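Local atomic coordinates of HTH-type transcriptional repressor NemR (Escherichia coli, PDB entry 4YZE), a protein that represses transcription of the nemRA-gloA operon by binding the NemR box, and takes part in the response to electrophiles and reactive chlorine species. Residues G82-R85 against D86-L89; Y91-Q94 against T95-F99; A68-Q71 against R72-L76. The protein carries 5 engineered substitutions. One frame throughout, in Å; residues are numbered along the deposited sequence.

Contact 1. Residues G82-R85 against D86-L89; sequences GNYR and DRIL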
loop_
_atom_site.group_PDB
_atom_site.type_symbol
_atom_site.label_atom_id
_atom_site.label_comp_id
_atom_site.label_asym_id
_atom_site.label_seq_id
_atom_site.Cartn_x
_atom_site.Cartn_y
_atom_site.Cartn_z
ATOM N N GLY A 82 13.272 26.292 -3.965
ATOM C CA GLY A 82 12.248 26.608 -4.950
ATOM C C GLY A 82 10.893 26.928 -4.344
ATOM O O GLY A 82 10.791 27.205 -3.144
ATOM N N ASN A 83 9.846 26.882 -5.166
ATOM C CA ASN A 83 8.499 27.180 -4.682
ATOM C C ASN A 83 7.765 25.953 -4.152
ATOM O O ASN A 83 8.303 24.830 -4.168
ATOM C CB ASN A 83 7.666 27.935 -5.745
ATOM C CG ASN A 83 7.446 27.125 -7.040
ATOM O OD1 ASN A 83 7.467 25.887 -7.048
ATOM N ND2 ASN A 83 7.202 27.839 -8.139
ATOM N N TYR A 84 6.538 26.152 -3.679
ATOM C CA TYR A 84 5.797 25.036 -3.093
ATOM C C TYR A 84 5.525 23.916 -4.084
ATOM O O TYR A 84 5.396 22.774 -3.684
ATOM C CB TYR A 84 4.501 25.508 -2.446
ATOM C CG TYR A 84 4.762 26.388 -1.261
ATOM C CD1 TYR A 84 5.253 25.857 -0.082
ATOM C CD2 TYR A 84 4.549 27.761 -1.330
ATOM C CE1 TYR A 84 5.514 26.657 1.005
ATOM C CE2 TYR A 84 4.803 28.569 -0.246
ATOM C CZ TYR A 84 5.288 28.015 0.915
ATOM O OH TYR A 84 5.540 28.826 1.995
ATOM N N ARG A 85 5.426 24.233 -5.371
ATOM C CA ARG A 85 5.221 23.169 -6.334
ATOM C C ARG A 85 6.506 22.338 -6.433
ATOM O O ARG A 85 6.443 21.100 -6.399
ATOM C CB ARG A 85 4.792 23.705 -7.699
ATOM C CG ARG A 85 4.549 22.609 -8.725
ATOM C CD ARG A 85 3.939 23.124 -10.003
ATOM N NE ARG A 85 3.795 22.069 -11.005
ATOM C CZ ARG A 85 4.790 21.621 -11.771
ATOM N NH1 ARG A 85 6.015 22.123 -11.653
ATOM N NH2 ARG A 85 4.562 20.668 -12.663
ATOM N N ASP A 86 7.658 23.012 -6.533
ATOM C CA ASP A 86 8.949 22.327 -6.589
ATOM C C ASP A 86 9.148 21.418 -5.378
ATOM O O ASP A 86 9.681 20.306 -5.488
ATOM C CB ASP A 86 10.095 23.336 -6.628
ATOM C CG ASP A 86 10.043 24.246 -7.843
ATOM O OD1 ASP A 86 9.522 23.824 -8.904
ATOM O OD2 ASP A 86 10.548 25.387 -7.732
ATOM N N ARG A 87 8.733 21.900 -4.214
ATOM C CA ARG A 87 8.939 21.149 -2.985
ATOM C C ARG A 87 8.061 19.904 -2.938
ATOM O O ARG A 87 8.507 18.836 -2.547
ATOM C CB ARG A 87 8.709 22.044 -1.770
ATOM C CG ARG A 87 9.747 23.153 -1.666
ATOM C CD ARG A 87 9.339 24.175 -0.623
ATOM N NE ARG A 87 9.928 25.484 -0.886
ATOM C CZ ARG A 87 9.896 26.506 -0.037
ATOM N NH1 ARG A 87 9.308 26.373 1.145
ATOM N NH2 ARG A 87 10.462 27.659 -0.372
ATOM N N ILE A 88 6.818 20.041 -3.368
ATOM C CA ILE A 88 5.947 18.884 -3.462
ATOM C C ILE A 88 6.499 17.833 -4.429
ATOM O O ILE A 88 6.515 16.638 -4.096
ATOM C CB ILE A 88 4.523 19.294 -3.818
ATOM C CG1 ILE A 88 3.891 19.968 -2.605
ATOM C CG2 ILE A 88 3.691 18.086 -4.220
ATOM C CD1 ILE A 88 2.595 20.680 -2.903
ATOM N N LEU A 89 6.979 18.261 -5.600
ATOM C CA LEU A 89 7.550 17.315 -6.543
ATOM C C LEU A 89 8.763 16.619 -5.925
ATOM O O LEU A 89 9.024 15.447 -6.203
ATOM C CB LEU A 89 7.937 18.001 -7.856
ATOM C CG LEU A 89 6.771 18.645 -8.605
ATOM C CD1 LEU A 89 7.220 19.208 -9.933
ATOM C CD2 LEU A 89 5.634 17.662 -8.811
HETATM O O HOH W 1 7.345 24.487 -10.275
#
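Arg85, Asp86 and Arg87 carry most of this contact, Asp86 meeting Asn83, Arg87 meeting Gly82 and Arg85 meeting Leu89. Asp86 folds back over Asn83: its OD2 accepts from Asn83 N at 3.1 Å, the backbone N-H meeting the carboxylate from above its plane. In exchange Asp86 N donates to Asn83 OD1 at 2.9 Å, almost straight on to the side-chain carbonyl. The Asn83 side chain crosses that of Asp86 at about a right angle, while the amide and carboxylate planes are turned only 24° apart. These two reciprocal bonds define a capping box; Asn83 is the N-cap of helix 84-97, whose residues 86-89 fall within the C-terminal region of this TetR-family repressor. Arg87 lies side by side with Tyr84, the two side chains pointing the same way. Its extended chain lays the guanidinium side-on against Gly82, so that NH2 and NE both donate to Gly82 O, at 2.8 Å and 3.0 Å respectively. That oxygen lies at the guanidinium edge, near its plane; NH2 arrives almost in line with the carbonyl bond (176°), whereas NE sits above the carbonyl plane. The same group forms an off-centre cation-pi contact, with Arg87 CZ 4.9 Å from the centroid of the Tyr84 ring, and its NH1 donates to Leu77 O of helix 54-79. With CG anti to the backbone N (chi1 -179°), Arg85 brings its guanidinium alongside Leu89, whose CD1 lies over one face, offset toward the rim, 3.6 Å from Arg85 NH1. At the guanidinium edge a water accepts from Arg85 NH1 and donates to Asp86 OD1 at 2.7 Å, joining the two neighbouring side chains. Arg85 NE and NH2 donate to Ile196 O and Lys193 O, which ties the helix start to the C-terminal part of the chain.

Contact 2. Residues Y91-Q94 against T95-F99; sequences YYQQ and TLNQF
The side-chain amides of Gln94 and Gln98, one helical turn apart, lie side by side and point the same way, but their planes are turned 57° apart and are therefore not stacked. Gln98 NE2 instead meets the aliphatic part of its neighbour, 3.5 Å from Gln94 CG. The amides of Gln93 and Asn97 form a second pair along the helix, with planes 40° apart. Among the rings, Tyr92 has Tyr91 CD2 above one face, offset toward the rim; its OH donates to Leu165 O of helix 158-179. Tyr91, on its own side, stacks with Trp169.

Thr95 makes the side-chain hydrogen bond of this contact. Its OG1 lies beside the backbone N and anti to the carbonyl carbon (chi1 -60°), which turns the hydroxyl back along the helix to donate to Tyr91 O at 2.8 Å. Thr95 N donates to the same Tyr91 O at a longer 3.3 Å. The two donors approach from opposite faces of the carbonyl plane, so Tyr91 O accepts two bonds from one residue. Thr95 OG1 is also hydrogen-bonded to Trp169 NE1, which fixes the hydroxyl between its own helix and helix 158-179. Further on, Leu96 N bonds Tyr92 O at 3.0 Å and Asn97 N bonds Gln93 O at 3.0 Å. The last bond, Gln98 N to Gln94 O at 2.8 Å, falls where Gln98 is the first residue to leave helical backbone angles.

A threonine hydroxyl bonded to the carbonyl four residues earlier is a recurrent feature of alpha-helices; here it occurs near the end of helix 84-97, in the TetR-type C-terminal domain, with the Thr95 side chain about 8 Å from that of Cys108, central to the response to reactive chlorine species.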
loop_
_atom_site.group_PDB
_atom_site.type_symbol
_atom_site.label_atom_id
_atom_site.label_comp_id
_atom_site.label_asym_id
_atom_site.label_seq_id
_atom_site.Cartn_x
_atom_site.Cartn_y
_atom_site.Cartn_z
ATOM N N TYR A 91 9.206 15.703 -2.909
ATOM C CA TYR A 91 8.697 14.642 -2.055
ATOM C C TYR A 91 8.637 13.358 -2.850
ATOM O O TYR A 91 9.108 12.319 -2.387
ATOM C CB TYR A 91 7.312 15.031 -1.531
ATOM C CG TYR A 91 6.496 13.960 -0.817
ATOM C CD1 TYR A 91 6.892 13.447 0.418
ATOM C CD2 TYR A 91 5.282 13.527 -1.347
ATOM C CE1 TYR A 91 6.112 12.494 1.084
ATOM C CE2 TYR A 91 4.505 12.583 -0.705
ATOM C CZ TYR A 91 4.916 12.067 0.514
ATOM O OH TYR A 91 4.113 11.125 1.148
ATOM N N TYR A 92 8.088 13.411 -4.058
ATOM C CA TYR A 92 8.098 12.206 -4.872
ATOM C C TYR A 92 9.479 11.872 -5.426
ATOM O O TYR A 92 9.809 10.693 -5.597
ATOM C CB TYR A 92 7.069 12.283 -5.987
ATOM C CG TYR A 92 5.650 12.209 -5.503
ATOM C CD1 TYR A 92 4.999 10.985 -5.360
ATOM C CD2 TYR A 92 4.951 13.363 -5.204
ATOM C CE1 TYR A 92 3.677 10.924 -4.910
ATOM C CE2 TYR A 92 3.646 13.312 -4.754
ATOM C CZ TYR A 92 3.011 12.094 -4.621
ATOM O OH TYR A 92 1.710 12.060 -4.185
ATOM N N GLN A 93 10.279 12.893 -5.739
ATOM C CA GLN A 93 11.601 12.636 -6.321
ATOM C C GLN A 93 12.525 11.989 -5.285
ATOM O O GLN A 93 13.290 11.080 -5.605
ATOM C CB GLN A 93 12.215 13.921 -6.897
ATOM C CG GLN A 93 13.598 13.754 -7.521
ATOM C CD GLN A 93 13.606 12.861 -8.753
ATOM O OE1 GLN A 93 14.308 11.845 -8.797
ATOM N NE2 GLN A 93 12.834 13.242 -9.764
ATOM N N GLN A 94 12.435 12.451 -4.039
ATOM C CA GLN A 94 13.189 11.843 -2.937
ATOM C C GLN A 94 12.782 10.380 -2.709
ATOM O O GLN A 94 13.621 9.524 -2.452
ATOM C CB GLN A 94 12.955 12.627 -1.646
ATOM C CG GLN A 94 14.221 13.080 -0.932
ATOM C CD GLN A 94 14.383 14.593 -0.944
ATOM O OE1 GLN A 94 14.248 15.234 -1.989
ATOM N NE2 GLN A 94 14.665 15.172 0.221
ATOM N N THR A 95 11.483 10.115 -2.798
ATOM C CA THR A 95 10.970 8.764 -2.672
ATOM C C THR A 95 11.610 7.897 -3.737
ATOM O O THR A 95 12.062 6.778 -3.448
ATOM C CB THR A 95 9.449 8.728 -2.841
ATOM O OG1 THR A 95 8.837 9.548 -1.841
ATOM C CG2 THR A 95 8.937 7.303 -2.712
ATOM N N LEU A 96 11.668 8.418 -4.965
ATOM C CA LEU A 96 12.366 7.727 -6.060
ATOM C C LEU A 96 13.822 7.427 -5.728
ATOM O O LEU A 96 14.325 6.335 -6.028
ATOM C CB LEU A 96 12.303 8.542 -7.347
ATOM C CG LEU A 96 11.535 7.980 -8.537
ATOM C CD1 LEU A 96 11.527 8.971 -9.694
ATOM C CD2 LEU A 96 12.130 6.666 -8.986
ATOM N N ASN A 97 14.512 8.386 -5.121
ATOM C CA ASN A 97 15.935 8.200 -4.837
ATOM C C ASN A 97 16.158 7.200 -3.710
ATOM O O ASN A 97 17.022 6.332 -3.789
ATOM C CB ASN A 97 16.579 9.535 -4.467
ATOM C CG ASN A 97 16.472 10.568 -5.573
ATOM O OD1 ASN A 97 16.252 10.234 -6.735
ATOM N ND2 ASN A 97 16.628 11.836 -5.210
ATOM N N GLN A 98 15.360 7.344 -2.657
ATOM C CA GLN A 98 15.475 6.536 -1.450
ATOM C C GLN A 98 14.735 5.209 -1.576
ATOM O O GLN A 98 14.412 4.574 -0.570
ATOM C CB GLN A 98 14.937 7.320 -0.246
ATOM C CG GLN A 98 15.766 8.558 0.082
ATOM C CD GLN A 98 15.121 9.452 1.124
ATOM O OE1 GLN A 98 14.185 9.050 1.819
ATOM N NE2 GLN A 98 15.621 10.678 1.236
ATOM N N PHE A 99 14.470 4.793 -2.810
ATOM C CA PHE A 99 13.761 3.544 -3.056
ATOM C C PHE A 99 14.664 2.356 -2.731
ATOM O O PHE A 99 14.289 1.461 -1.965
ATOM C CB PHE A 99 13.277 3.478 -4.505
ATOM C CG PHE A 99 12.734 2.138 -4.900
ATOM C CD1 PHE A 99 11.715 1.544 -4.164
ATOM C CD2 PHE A 99 13.241 1.470 -6.009
ATOM C CE1 PHE A 99 11.220 0.295 -4.524
ATOM C CE2 PHE A 99 12.749 0.228 -6.377
ATOM C CZ PHE A 99 11.737 -0.360 -5.631
#

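Contact 3. Residues A68-Q71 against R72-L76; sequences AYHQ and RLTEL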
loop_
_atom_site.group_PDB
_atom_site.type_symbol
_atom_site.label_atom_id
_atom_site.label_comp_id
_atom_site.label_asym_id
_atom_site.label_seq_id
_atom_site.Cartn_x
_atom_site.Cartn_y
_atom_site.Cartn_z
ATOM N N ALA A 68 10.916 11.932 13.539
ATOM C CA ALA A 68 12.051 12.267 12.695
ATOM C C ALA A 68 11.621 12.501 11.252
ATOM O O ALA A 68 12.088 13.443 10.622
ATOM C CB ALA A 68 13.105 11.180 12.776
ATOM N N TYR A 69 10.741 11.642 10.732
ATOM C CA TYR A 69 10.247 11.755 9.356
ATOM C C TYR A 69 9.418 13.023 9.172
ATOM O O TYR A 69 9.464 13.665 8.123
ATOM C CB TYR A 69 9.395 10.537 8.981
ATOM C CG TYR A 69 8.975 10.499 7.520
ATOM C CD1 TYR A 69 9.841 10.031 6.533
ATOM C CD2 TYR A 69 7.722 10.931 7.125
ATOM C CE1 TYR A 69 9.459 10.000 5.194
ATOM C CE2 TYR A 69 7.334 10.908 5.786
ATOM C CZ TYR A 69 8.200 10.443 4.835
ATOM O OH TYR A 69 7.799 10.412 3.522
ATOM N N HIS A 70 8.641 13.359 10.193
ATOM C CA HIS A 70 7.809 14.556 10.149
ATOM C C HIS A 70 8.703 15.795 10.030
ATOM O O HIS A 70 8.371 16.736 9.308
ATOM C CB HIS A 70 6.922 14.631 11.393
ATOM C CG HIS A 70 5.951 15.773 11.386
ATOM N ND1 HIS A 70 4.695 15.684 10.823
ATOM C CD2 HIS A 70 6.048 17.028 11.892
ATOM C CE1 HIS A 70 4.059 16.832 10.982
ATOM N NE2 HIS A 70 4.862 17.666 11.624
ATOM N N GLN A 71 9.842 15.767 10.721
ATOM C CA GLN A 71 10.768 16.895 10.735
ATOM C C GLN A 71 11.455 17.021 9.376
ATOM O O GLN A 71 11.466 18.106 8.787
ATOM C CB GLN A 71 11.800 16.736 11.863
ATOM C CG GLN A 71 12.541 18.019 12.247
ATOM C CD GLN A 71 11.614 19.113 12.776
ATOM O OE1 GLN A 71 11.227 20.024 12.041
ATOM N NE2 GLN A 71 11.257 19.026 14.058
ATOM N N ARG A 72 12.010 15.914 8.874
ATOM C CA ARG A 72 12.591 15.918 7.530
ATOM C C ARG A 72 11.612 16.495 6.502
ATOM O O ARG A 72 11.959 17.394 5.735
ATOM C CB ARG A 72 12.996 14.511 7.099
ATOM C CG ARG A 72 14.343 14.047 7.609
ATOM C CD ARG A 72 14.816 12.812 6.837
ATOM N NE ARG A 72 13.917 11.670 7.012
ATOM C CZ ARG A 72 13.903 10.891 8.094
ATOM N NH1 ARG A 72 14.727 11.137 9.107
ATOM N NH2 ARG A 72 13.063 9.869 8.171
ATOM N N LEU A 73 10.387 15.976 6.504
ATOM C CA LEU A 73 9.346 16.414 5.581
ATOM C C LEU A 73 9.023 17.905 5.771
ATOM O O LEU A 73 8.790 18.611 4.797
ATOM C CB LEU A 73 8.084 15.580 5.785
ATOM C CG LEU A 73 7.200 15.238 4.576
ATOM C CD1 LEU A 73 5.726 15.313 4.929
ATOM C CD2 LEU A 73 7.509 16.072 3.337
ATOM N N THR A 74 9.009 18.372 7.021
ATOM C CA THR A 74 8.756 19.781 7.310
ATOM C C THR A 74 9.826 20.662 6.671
ATOM O O THR A 74 9.510 21.658 6.023
ATOM C CB THR A 74 8.720 20.079 8.821
ATOM O OG1 THR A 74 7.697 19.302 9.450
ATOM C CG2 THR A 74 8.422 21.565 9.052
ATOM N N GLU A 75 11.089 20.289 6.854
ATOM C CA GLU A 75 12.193 21.040 6.276
ATOM C C GLU A 75 12.099 21.053 4.757
ATOM O O GLU A 75 12.390 22.065 4.119
ATOM C CB GLU A 75 13.528 20.452 6.733
ATOM C CG GLU A 75 13.668 20.393 8.251
ATOM C CD GLU A 75 14.993 19.810 8.712
ATOM O OE1 GLU A 75 15.115 18.563 8.772
ATOM O OE2 GLU A 75 15.908 20.604 9.025
ATOM N N LEU A 76 11.682 19.928 4.180
ATOM C CA LEU A 76 11.557 19.822 2.729
ATOM C C LEU A 76 10.477 20.773 2.212
ATOM O O LEU A 76 10.692 21.493 1.240
ATOM C CB LEU A 76 11.210 18.385 2.334
ATOM C CG LEU A 76 11.642 17.795 0.989
ATOM C CD1 LEU A 76 10.623 16.769 0.523
ATOM C CD2 LEU A 76 11.868 18.850 -0.092
#
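Thr74 and His70 meet at the tightest point of this stretch of helix 54-79, the long helix that in TetR-family repressors runs from the DNA-binding domain into the C-terminal domain. His70 O takes two bonds from Thr74: the hydroxyl OG1 donates at 2.7 Å and the backbone N at 2.9 Å, from opposite faces of the carbonyl plane. The hydroxyl is aimed there because OG1 sits beside the backbone N (chi1 -59°), and it also passes the imidazole obliquely, 3.7 Å from His70 CD2. Next to it, buried Leu73 bonds through its N to Tyr69 O at 3.0 Å, while the two side chains touch more distantly, Tyr69 CE2 lying 4.5 Å from Leu73 CG. This face is covered by helix 122-148, where Leu138 touches His70, Leu73 and Thr74, and by Tyr91 of helix 84-97, which touches Tyr69 and Leu73.

The opposite character belongs to Ala68, Gln71, Arg72 and Glu75, all exposed to solvent. Gln71 and Glu75 are joined by the backbone bond from Glu75 N to Gln71 O, but their side chains come no closer than 4.4 Å, between Gln71 CG and Glu75 OE1. Arg72 bends at chi3 (-62°) and folds its guanidinium back over the preceding turn, with Ala68 O and Tyr69 CA over one face. Its plane stands 75° from the Tyr69 ring, and the approach is to the edge of that ring: Arg72 NH2 lies near the ring plane, 3.6 Å from Tyr69 CD1.

Along the chain the contacts come in the order 3, 1, 2, in series and without nesting or crossing; each spans only neighbouring helical turns and closes no long loop. Contact 3 lies on helix 54-79; the chain then turns, and contact 1 opens helix 84-97, with contact 2 at its far end. Centres are about 14 to 15 Å apart in every pairing. The two helices pack directly: Arg87 of contact 1 touches Leu76 of contact 3, and contact 2 packs on contact 3, with Tyr91 CA and the Gln94 side chain against Leu76. Contacts 1 and 2 merely adjoin in sequence. This packing joins the long helix to helix 84-97 and so to the C-terminal bundle, where helices 122-148, 158-179 and 183-195 supply further partners.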